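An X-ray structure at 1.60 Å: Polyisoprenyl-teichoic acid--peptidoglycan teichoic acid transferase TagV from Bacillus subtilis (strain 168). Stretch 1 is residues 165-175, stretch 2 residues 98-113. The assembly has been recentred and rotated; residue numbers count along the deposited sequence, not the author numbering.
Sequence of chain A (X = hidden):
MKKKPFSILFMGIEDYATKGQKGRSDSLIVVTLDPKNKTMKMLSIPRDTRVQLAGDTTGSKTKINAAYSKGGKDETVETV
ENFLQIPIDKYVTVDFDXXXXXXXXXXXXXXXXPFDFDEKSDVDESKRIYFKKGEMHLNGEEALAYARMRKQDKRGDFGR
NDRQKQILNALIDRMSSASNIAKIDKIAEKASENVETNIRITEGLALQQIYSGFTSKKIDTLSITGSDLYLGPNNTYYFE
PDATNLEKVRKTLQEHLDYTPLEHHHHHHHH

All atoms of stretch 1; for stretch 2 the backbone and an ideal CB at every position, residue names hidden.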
ATOM      1  N   LYS A 165      -3.087   4.023  -4.692  1.00 25.15           N
ATOM      2  CA  LYS A 165      -2.762   2.997  -5.674  1.00 26.08           C
ATOM      3  C   LYS A 165      -2.173   3.624  -6.928  1.00 25.36           C
ATOM      4  O   LYS A 165      -1.280   3.048  -7.553  1.00 25.25           O
ATOM      5  CB  LYS A 165      -3.997   2.161  -5.997  1.00 24.51           C
ATOM      6  CG  LYS A 165      -4.263   1.075  -4.949  1.00 29.30           C
ATOM      7  CD  LYS A 165      -5.407   0.162  -5.362  1.00 29.51           C
ATOM      8  CE  LYS A 165      -6.749   0.877  -5.236  1.00 31.30           C
ATOM      9  NZ  LYS A 165      -7.892   0.026  -5.690  1.00 37.14           N
ATOM     10  N   GLN A 166      -2.657   4.810  -7.305  1.00 24.05           N
ATOM     11  CA  GLN A 166      -2.065   5.532  -8.437  1.00 29.49           C
ATOM     12  C   GLN A 166      -0.579   5.809  -8.219  1.00 27.17           C
ATOM     13  O   GLN A 166       0.243   5.658  -9.139  1.00 26.87           O
ATOM     14  CB  GLN A 166      -2.813   6.846  -8.646  1.00 34.77           C
ATOM     15  CG  GLN A 166      -3.283   7.108 -10.045  1.00 47.49           C
ATOM     16  CD  GLN A 166      -4.027   8.422 -10.148  1.00 49.69           C
ATOM     17  OE1 GLN A 166      -4.373   9.033  -9.135  1.00 47.33           O
ATOM     18  NE2 GLN A 166      -4.265   8.870 -11.371  1.00 47.26           N
ATOM     19  N   ILE A 167      -0.217   6.248  -7.010  1.00 24.40           N
ATOM     20  CA  ILE A 167       1.187   6.513  -6.694  1.00 25.11           C
ATOM     21  C   ILE A 167       2.007   5.232  -6.800  1.00 23.18           C
ATOM     22  O   ILE A 167       3.096   5.213  -7.390  1.00 23.59           O
ATOM     23  CB  ILE A 167       1.303   7.146  -5.295  1.00 25.20           C
ATOM     24  CG1 ILE A 167       0.778   8.579  -5.329  1.00 28.02           C
ATOM     25  CG2 ILE A 167       2.745   7.099  -4.762  1.00 28.27           C
ATOM     26  CD1 ILE A 167       0.313   9.077  -3.972  1.00 29.12           C
ATOM     27  N   LEU A 168       1.502   4.140  -6.209  1.00 21.50           N
ATOM     28  CA  LEU A 168       2.258   2.891  -6.254  1.00 20.50           C
ATOM     29  C   LEU A 168       2.398   2.376  -7.685  1.00 24.43           C
ATOM     30  O   LEU A 168       3.456   1.868  -8.068  1.00 21.60           O
ATOM     31  CB  LEU A 168       1.601   1.834  -5.369  1.00 21.46           C
ATOM     32  CG  LEU A 168       2.301   0.480  -5.242  1.00 22.54           C
ATOM     33  CD1 LEU A 168       3.730   0.625  -4.751  1.00 25.81           C
ATOM     34  CD2 LEU A 168       1.476  -0.399  -4.271  1.00 25.97           C
ATOM     35  N   ASN A 169       1.339   2.501  -8.488  1.00 22.23           N
ATOM     36  CA  ASN A 169       1.424   2.117  -9.894  1.00 20.94           C
ATOM     37  C   ASN A 169       2.483   2.937 -10.613  1.00 21.24           C
ATOM     38  O   ASN A 169       3.229   2.407 -11.448  1.00 24.43           O
ATOM     39  CB  ASN A 169       0.072   2.304 -10.591  1.00 21.24           C
ATOM     40  CG  ASN A 169      -0.933   1.207 -10.241  1.00 26.21           C
ATOM     41  OD1 ASN A 169      -0.563   0.136  -9.773  1.00 26.54           O
ATOM     42  ND2 ASN A 169      -2.206   1.481 -10.475  1.00 28.08           N
ATOM     43  N   ALA A 170       2.559   4.236 -10.308  1.00 22.69           N
ATOM     44  CA  ALA A 170       3.554   5.078 -10.971  1.00 24.54           C
ATOM     45  C   ALA A 170       4.970   4.666 -10.591  1.00 22.08           C
ATOM     46  O   ALA A 170       5.878   4.666 -11.436  1.00 23.53           O
ATOM     47  CB  ALA A 170       3.301   6.546 -10.627  1.00 26.98           C
ATOM     48  N   LEU A 171       5.177   4.309  -9.322  1.00 22.52           N
ATOM     49  CA  LEU A 171       6.486   3.803  -8.906  1.00 22.32           C
ATOM     50  C   LEU A 171       6.826   2.495  -9.616  1.00 23.23           C
ATOM     51  O   LEU A 171       7.967   2.288 -10.047  1.00 23.92           O
ATOM     52  CB  LEU A 171       6.509   3.615  -7.382  1.00 22.15           C
ATOM     53  CG  LEU A 171       6.549   4.927  -6.591  1.00 25.52           C
ATOM     54  CD1 LEU A 171       6.221   4.723  -5.111  1.00 26.20           C
ATOM     55  CD2 LEU A 171       7.898   5.635  -6.756  1.00 26.91           C
ATOM     56  N   ILE A 172       5.850   1.584  -9.720  1.00 21.99           N
ATOM     57  CA  ILE A 172       6.076   0.330 -10.435  1.00 23.30           C
ATOM     58  C   ILE A 172       6.451   0.602 -11.884  1.00 23.99           C
ATOM     59  O   ILE A 172       7.353  -0.036 -12.438  1.00 26.14           O
ATOM     60  CB  ILE A 172       4.828  -0.572 -10.336  1.00 20.07           C
ATOM     61  CG1 ILE A 172       4.648  -1.068  -8.901  1.00 24.56           C
ATOM     62  CG2 ILE A 172       4.930  -1.743 -11.313  1.00 23.53           C
ATOM     63  CD1 ILE A 172       3.309  -1.718  -8.621  1.00 25.07           C
ATOM     64  N   ASP A 173       5.754   1.539 -12.528  1.00 23.04           N
ATOM     65  CA  ASP A 173       6.048   1.849 -13.923  1.00 25.98           C
ATOM     66  C   ASP A 173       7.437   2.441 -14.066  1.00 31.28           C
ATOM     67  O   ASP A 173       8.171   2.109 -15.009  1.00 31.55           O
ATOM     68  CB  ASP A 173       4.992   2.804 -14.486  1.00 23.74           C
ATOM     69  CG  ASP A 173       3.672   2.108 -14.738  1.00 32.06           C
ATOM     70  OD1 ASP A 173       3.721   0.883 -14.933  1.00 32.75           O
ATOM     71  OD2 ASP A 173       2.610   2.765 -14.728  1.00 30.18           O
ATOM     72  N   ARG A 174       7.822   3.311 -13.131  1.00 33.10           N
ATOM     73  CA  ARG A 174       9.158   3.892 -13.185  1.00 34.64           C
ATOM     74  C   ARG A 174      10.223   2.813 -13.061  1.00 30.40           C
ATOM     75  O   ARG A 174      11.161   2.759 -13.864  1.00 37.46           O
ATOM     76  CB  ARG A 174       9.328   4.939 -12.090  1.00 32.07           C
ATOM     77  CG  ARG A 174      10.759   5.376 -11.960  1.00 48.14           C
ATOM     78  CD  ARG A 174      11.095   6.330 -13.087  1.00 53.21           C
ATOM     79  NE  ARG A 174      10.312   7.548 -12.942  1.00 61.47           N
ATOM     80  CZ  ARG A 174      10.600   8.501 -12.065  1.00 67.73           C
ATOM     81  NH1 ARG A 174       9.837   9.581 -11.977  1.00 67.90           N
ATOM     82  NH2 ARG A 174      11.660   8.373 -11.279  1.00 71.41           N
ATOM     83  N   MET A 175      10.092   1.935 -12.067  1.00 29.72           N
ATOM     84  CA  MET A 175      11.086   0.877 -11.925  1.00 36.43           C
ATOM     85  C   MET A 175      11.065  -0.071 -13.121  1.00 35.64           C
ATOM     86  O   MET A 175      12.126  -0.502 -13.581  1.00 35.87           O
ATOM     87  CB  MET A 175      10.884   0.114 -10.608  1.00 42.72           C
ATOM     88  CG  MET A 175       9.992  -1.126 -10.700  1.00 56.08           C
ATOM     89  SD  MET A 175      10.142  -2.268  -9.300  1.00 67.41           S
ATOM     90  CE  MET A 175       9.636  -3.800 -10.067  1.00 62.31           C
ATOM     91  N   UNK A  98       9.675   9.770   5.174  1.00 24.50           N
ATOM     92  CA  UNK A  98      10.269   8.746   4.335  1.00 23.72           C
ATOM     93  C   UNK A  98       9.630   8.695   2.964  1.00 23.83           C
ATOM     94  O   UNK A  98      10.311   8.487   1.955  1.00 24.42           O
ATOM     95  CB  UNK A  98      10.157   7.378   5.012  1.00 23.72           C
ATOM     96  N   UNK A  99       8.316   8.895   2.907  1.00 21.95           N
ATOM     97  CA  UNK A  99       7.615   8.846   1.631  1.00 19.75           C
ATOM     98  C   UNK A  99       8.074   9.973   0.723  1.00 23.55           C
ATOM     99  O   UNK A  99       8.341   9.760  -0.477  1.00 23.39           O
ATOM    100  CB  UNK A  99       6.102   8.921   1.845  1.00 19.75           C
ATOM    101  N   UNK A 100       8.129  11.194   1.273  1.00 21.82           N
ATOM    102  CA  UNK A 100       8.634  12.315   0.489  1.00 22.95           C
ATOM    103  C   UNK A 100      10.045  12.032  -0.008  1.00 26.26           C
ATOM    104  O   UNK A 100      10.368  12.334  -1.163  1.00 24.62           O
ATOM    105  CB  UNK A 100       8.612  13.602   1.316  1.00 22.95           C
ATOM    106  N   UNK A 101      10.898  11.460   0.856  1.00 26.09           N
ATOM    107  CA  UNK A 101      12.265  11.138   0.443  1.00 30.96           C
ATOM    108  C   UNK A 101      12.277  10.157  -0.724  1.00 30.90           C
ATOM    109  O   UNK A 101      13.027  10.344  -1.691  1.00 30.41           O
ATOM    110  CB  UNK A 101      13.053  10.558   1.620  1.00 30.96           C
ATOM    111  N   UNK A 102      11.466   9.100  -0.642  1.00 26.35           N
ATOM    112  CA  UNK A 102      11.400   8.122  -1.727  1.00 22.45           C
ATOM    113  C   UNK A 102      11.059   8.819  -3.034  1.00 26.73           C
ATOM    114  O   UNK A 102      11.743   8.644  -4.050  1.00 25.99           O
ATOM    115  CB  UNK A 102      10.370   7.034  -1.418  1.00 22.45           C
ATOM    116  N   UNK A 103      10.008   9.643  -3.012  1.00 26.17           N
ATOM    117  CA  UNK A 103       9.553  10.297  -4.241  1.00 24.59           C
ATOM    118  C   UNK A 103      10.627  11.231  -4.784  1.00 29.27           C
ATOM    119  O   UNK A 103      10.859  11.310  -6.004  1.00 28.21           O
ATOM    120  CB  UNK A 103       8.258  11.073  -3.990  1.00 24.59           C
ATOM    121  N   UNK A 104      11.302  11.957  -3.893  1.00 26.66           N
ATOM    122  CA  UNK A 104      12.318  12.896  -4.352  1.00 30.59           C
ATOM    123  C   UNK A 104      13.535  12.173  -4.911  1.00 33.32           C
ATOM    124  O   UNK A 104      14.152  12.661  -5.865  1.00 34.70           O
ATOM    125  CB  UNK A 104      12.739  13.821  -3.209  1.00 30.59           C
ATOM    126  N   UNK A 105      13.863  10.995  -4.371  1.00 30.84           N
ATOM    127  CA  UNK A 105      15.043  10.272  -4.838  1.00 39.66           C
ATOM    128  C   UNK A 105      14.849   9.715  -6.244  1.00 42.93           C
ATOM    129  O   UNK A 105      15.819   9.601  -7.002  1.00 38.50           O
ATOM    130  CB  UNK A 105      15.380   9.135  -3.871  1.00 39.66           C
ATOM    131  N   UNK A 106      13.616   9.352  -6.614  1.00 45.10           N
ATOM    132  CA  UNK A 106      13.354   8.932  -7.988  1.00 41.05           C
ATOM    133  C   UNK A 106      13.054  10.114  -8.899  1.00 37.89           C
ATOM    134  O   UNK A 106      12.753   9.913 -10.082  1.00 41.29           O
ATOM    135  CB  UNK A 106      12.187   7.944  -8.022  1.00 41.05           C
ATOM    136  N   UNK A 107      13.142  11.342  -8.393  1.00 40.21           N
ATOM    137  CA  UNK A 107      12.957  12.509  -9.236  1.00 42.14           C
ATOM    138  C   UNK A 107      11.520  12.887  -9.511  1.00 39.50           C
ATOM    139  O   UNK A 107      11.229  13.459 -10.569  1.00 40.90           O
ATOM    140  CB  UNK A 107      13.667  12.279 -10.572  1.00 42.14           C
ATOM    141  N   UNK A 108      10.609  12.597  -8.582  1.00 28.45           N
ATOM    142  CA  UNK A 108       9.204  12.890  -8.770  1.00 25.75           C
ATOM    143  C   UNK A 108       8.465  11.747  -9.441  1.00 26.28           C
ATOM    144  O   UNK A 108       9.049  10.767  -9.912  1.00 29.95           O
ATOM    145  CB  UNK A 108       9.042  14.169  -9.593  1.00 25.75           C
ATOM    146  N   UNK A 109       7.137  11.888  -9.508  1.00 25.58           N
ATOM    147  CA  UNK A 109       6.277  10.817  -9.988  1.00 22.98           C
ATOM    148  C   UNK A 109       5.183  11.389 -10.885  1.00 22.77           C
ATOM    149  O   UNK A 109       4.695  12.500 -10.674  1.00 29.71           O
ATOM    150  CB  UNK A 109       5.665  10.049  -8.815  1.00 22.98           C
ATOM    151  N   UNK A 110       4.793  10.626 -11.900  1.00 23.46           N
ATOM    152  CA  UNK A 110       3.780  11.076 -12.845  1.00 24.59           C
ATOM    153  C   UNK A 110       2.432  10.459 -12.498  1.00 24.45           C
ATOM    154  O   UNK A 110       2.324   9.238 -12.354  1.00 34.15           O
ATOM    155  CB  UNK A 110       4.180  10.720 -14.278  1.00 24.59           C
ATOM    156  N   UNK A 111       1.410  11.305 -12.342  1.00 28.84           N
ATOM    157  CA  UNK A 111       0.061  10.830 -12.045  1.00 28.47           C
ATOM    158  C   UNK A 111      -0.948  11.585 -12.898  1.00 28.77           C
ATOM    159  O   UNK A 111      -0.726  12.720 -13.324  1.00 32.23           O
ATOM    160  CB  UNK A 111      -0.262  10.995 -10.559  1.00 28.47           C
ATOM    161  N   UNK A 112      -2.086  10.936 -13.126  1.00 38.65           N
ATOM    162  CA  UNK A 112      -3.209  11.528 -13.851  1.00 39.75           C
ATOM    163  C   UNK A 112      -4.192  12.080 -12.820  1.00 36.22           C
ATOM    164  O   UNK A 112      -4.986  11.334 -12.241  1.00 39.53           O
ATOM    165  CB  UNK A 112      -3.883  10.507 -14.770  1.00 39.75           C
ATOM    166  N   UNK A 113      -4.122  13.388 -12.584  1.00 34.84           N
ATOM    167  CA  UNK A 113      -4.966  14.068 -11.596  1.00 39.16           C
ATOM    168  C   UNK A 113      -6.422  14.033 -12.051  1.00 42.06           C
ATOM    169  O   UNK A 113      -6.720  14.397 -13.205  1.00 43.49           O
ATOM    170  CB  UNK A 113      -4.505  15.512 -11.386  1.00 39.16           C
TER

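Stretch 1 is helical throughout. In stretch 2, positions 98 to 105 are helical, a turn follows, and 109 to 113 form a strand. The strand passes 7.9 Å from the axis of the stretch 1 helix, whereas the two helix axes stay 12.2 Å apart.

Position 98 has nothing of stretch 1 near its ideal CB. The visible atoms set no preference; it is Gly 98.

At position 99 CA-to-CB points sideways, and only a long side chain could reach the apolar Ile 167. Leucine, methionine or an aromatic would suit. It is Phe 99, chi1 t, whose ring meets Ile 167 edge-on, CE1 to Ile 167 CG2 3.9 Å.

Positions 100 and 101 are out of reach of stretch 1, so many residues would do. They are Lys 100 and Asp 101.

Position 102 points sideways, with no atom of stretch 1 within 5.5 Å of its ideal CB. Many helix-compatible residues would fit; it is Val 102, which makes no close contact.

Position 103 also points sideways, but Ile 167 and Leu 171 offer an apolar surface to a side chain that extends. Isoleucine, leucine or methionine would suit. Ile 103 has chi1 and chi2 both m, and its CD1 lies 4.2 Å from Leu 171 CD2.

Positions 104 and 105 are out of reach, and polar residues are acceptable. They are Asn 104 and Glu 105.

Position 106 points toward stretch 1. Leu 171 CD2 is 5.0 Å from the ideal CB, and the Arg 174 guanidinium is close too. A compact apolar residue is plausible. Val 106 places CG2 4.3 Å from Leu 171 CD2.

Position 107 has phi 81°, where a CB would jam against the preceding carbonyl O. Glycine is expected, and Gly 107 ends the helix in a Schellman motif.

Position 108, with phi 89° and psi 173°, has the same conflict and again calls for glycine. The carbonyl of Gly 108 accepts a weak hydrogen bond from Arg 174, NH1 to O 2.5 Å.

Position 109 faces a patch built from Ala 170, Leu 171 and Arg 174. Valine, leucine or isoleucine would suit. Ile 109 packs CG1 3.3 Å from Ala 170 CB and CD1 3.7 Å from Leu 171 CD2. The same CD1 lies over one face of the guanidinium.

Position 110 points sideways, but Arg 174 brings positive charge nearby, so an acidic or polar residue is reasonable. Asp 110 OD2 is 4.3 Å from Arg 174 NH1, beyond a salt bridge. Water 1 joins them, its bond to NH1 weak.

Position 111 points toward Gln 166. A beta-branched residue would suit the strand; Val 111 brings CG1 4.5 Å from Gln 166 O.

Position 112 offers its backbone, so its side chain is loosely constrained. Asp 112 O accepts a hydrogen bond from Gln 166 NE2 at 2.7 Å, while its carboxylate leads away.

Position 113 points away and is undetermined here. It is Val 113.

Stretch 2 98-113: GFKDVINEVGGIDVDV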
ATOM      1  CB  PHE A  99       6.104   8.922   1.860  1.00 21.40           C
ATOM      2  CG  PHE A  99       5.309   9.068   0.585  1.00 22.20           C
ATOM      3  CD1 PHE A  99       5.043   7.965  -0.212  1.00 26.44           C
ATOM      4  CD2 PHE A  99       4.842  10.312   0.185  1.00 22.38           C
ATOM      5  CE1 PHE A  99       4.330   8.099  -1.386  1.00 25.69           C
ATOM      6  CE2 PHE A  99       4.120  10.449  -0.988  1.00 21.59           C
ATOM      7  CZ  PHE A  99       3.863   9.344  -1.772  1.00 25.09           C
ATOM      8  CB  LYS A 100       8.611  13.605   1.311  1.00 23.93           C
ATOM      9  CG  LYS A 100       7.222  14.163   1.549  1.00 25.00           C
ATOM     10  CD  LYS A 100       7.278  15.553   2.147  1.00 29.35           C
ATOM     11  CE  LYS A 100       8.144  15.579   3.393  1.00 38.98           C
ATOM     12  NZ  LYS A 100       8.114  16.914   4.052  1.00 48.26           N
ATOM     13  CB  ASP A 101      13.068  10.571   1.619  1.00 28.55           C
ATOM     14  CG  ASP A 101      14.546  10.398   1.284  1.00 34.08           C
ATOM     15  OD1 ASP A 101      15.180  11.402   0.902  1.00 33.68           O
ATOM     16  OD2 ASP A 101      15.071   9.267   1.399  1.00 37.74           O
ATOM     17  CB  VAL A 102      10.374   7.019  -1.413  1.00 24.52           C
ATOM     18  CG1 VAL A 102      10.170   6.133  -2.644  1.00 25.23           C
ATOM     19  CG2 VAL A 102      10.815   6.183  -0.218  1.00 25.54           C
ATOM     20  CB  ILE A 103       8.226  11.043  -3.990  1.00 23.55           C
ATOM     21  CG1 ILE A 103       7.136  10.077  -3.513  1.00 23.54           C
ATOM     22  CG2 ILE A 103       7.772  11.781  -5.255  1.00 23.98           C
ATOM     23  CD1 ILE A 103       6.800   8.966  -4.523  1.00 26.68           C
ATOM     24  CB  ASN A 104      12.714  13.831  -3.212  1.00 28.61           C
ATOM     25  CG  ASN A 104      11.703  14.941  -3.001  1.00 31.42           C
ATOM     26  OD1 ASN A 104      11.025  15.363  -3.940  1.00 30.08           O
ATOM     27  ND2 ASN A 104      11.595  15.415  -1.765  1.00 30.97           N
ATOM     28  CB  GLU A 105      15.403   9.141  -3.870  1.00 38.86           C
ATOM     29  CG  GLU A 105      16.003   9.600  -2.541  1.00 38.49           C
ATOM     30  CD  GLU A 105      17.424  10.141  -2.669  1.00 49.89           C
ATOM     31  OE1 GLU A 105      17.972  10.168  -3.794  1.00 49.46           O
ATOM     32  OE2 GLU A 105      17.994  10.539  -1.633  1.00 53.53           O
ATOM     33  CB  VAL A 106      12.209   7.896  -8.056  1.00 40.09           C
ATOM     34  CG1 VAL A 106      12.513   6.704  -7.162  1.00 41.50           C
ATOM     35  CG2 VAL A 106      10.880   8.528  -7.689  1.00 32.28           C
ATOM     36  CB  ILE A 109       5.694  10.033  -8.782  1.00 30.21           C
ATOM     37  CG1 ILE A 109       5.505   8.572  -9.138  1.00 37.18           C
ATOM     38  CG2 ILE A 109       4.425  10.689  -8.219  1.00 35.18           C
ATOM     39  CD1 ILE A 109       6.779   7.876  -9.534  1.00 39.04           C
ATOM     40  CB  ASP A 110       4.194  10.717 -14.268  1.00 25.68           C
ATOM     41  CG  ASP A 110       5.482  11.411 -14.671  1.00 28.00           C
ATOM     42  OD1 ASP A 110       5.417  12.596 -15.042  1.00 31.62           O
ATOM     43  OD2 ASP A 110       6.561  10.790 -14.554  1.00 33.53           O
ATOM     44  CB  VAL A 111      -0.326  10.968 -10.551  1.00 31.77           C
ATOM     45  CG1 VAL A 111       0.554  10.085  -9.656  1.00 29.20           C
ATOM     46  CG2 VAL A 111      -0.277  12.426 -10.112  1.00 35.49           C
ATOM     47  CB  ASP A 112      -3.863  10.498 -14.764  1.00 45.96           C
ATOM     48  CG  ASP A 112      -4.762  11.132 -15.808  1.00 59.95           C
ATOM     49  OD1 ASP A 112      -4.876  12.376 -15.827  1.00 63.51           O
ATOM     50  OD2 ASP A 112      -5.354  10.382 -16.613  1.00 64.73           O
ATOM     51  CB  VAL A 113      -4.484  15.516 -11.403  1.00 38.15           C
ATOM     52  CG1 VAL A 113      -5.403  16.269 -10.457  1.00 39.68           C
ATOM     53  CG2 VAL A 113      -3.053  15.519 -10.883  1.00 32.70           C
TER
HETATM   54  O   HOH W   1       6.683   8.699 -12.953  1.00 32.38           O
HETATM   55  O   HOH W   2      -2.019   7.755 -12.932  1.00 34.36           O
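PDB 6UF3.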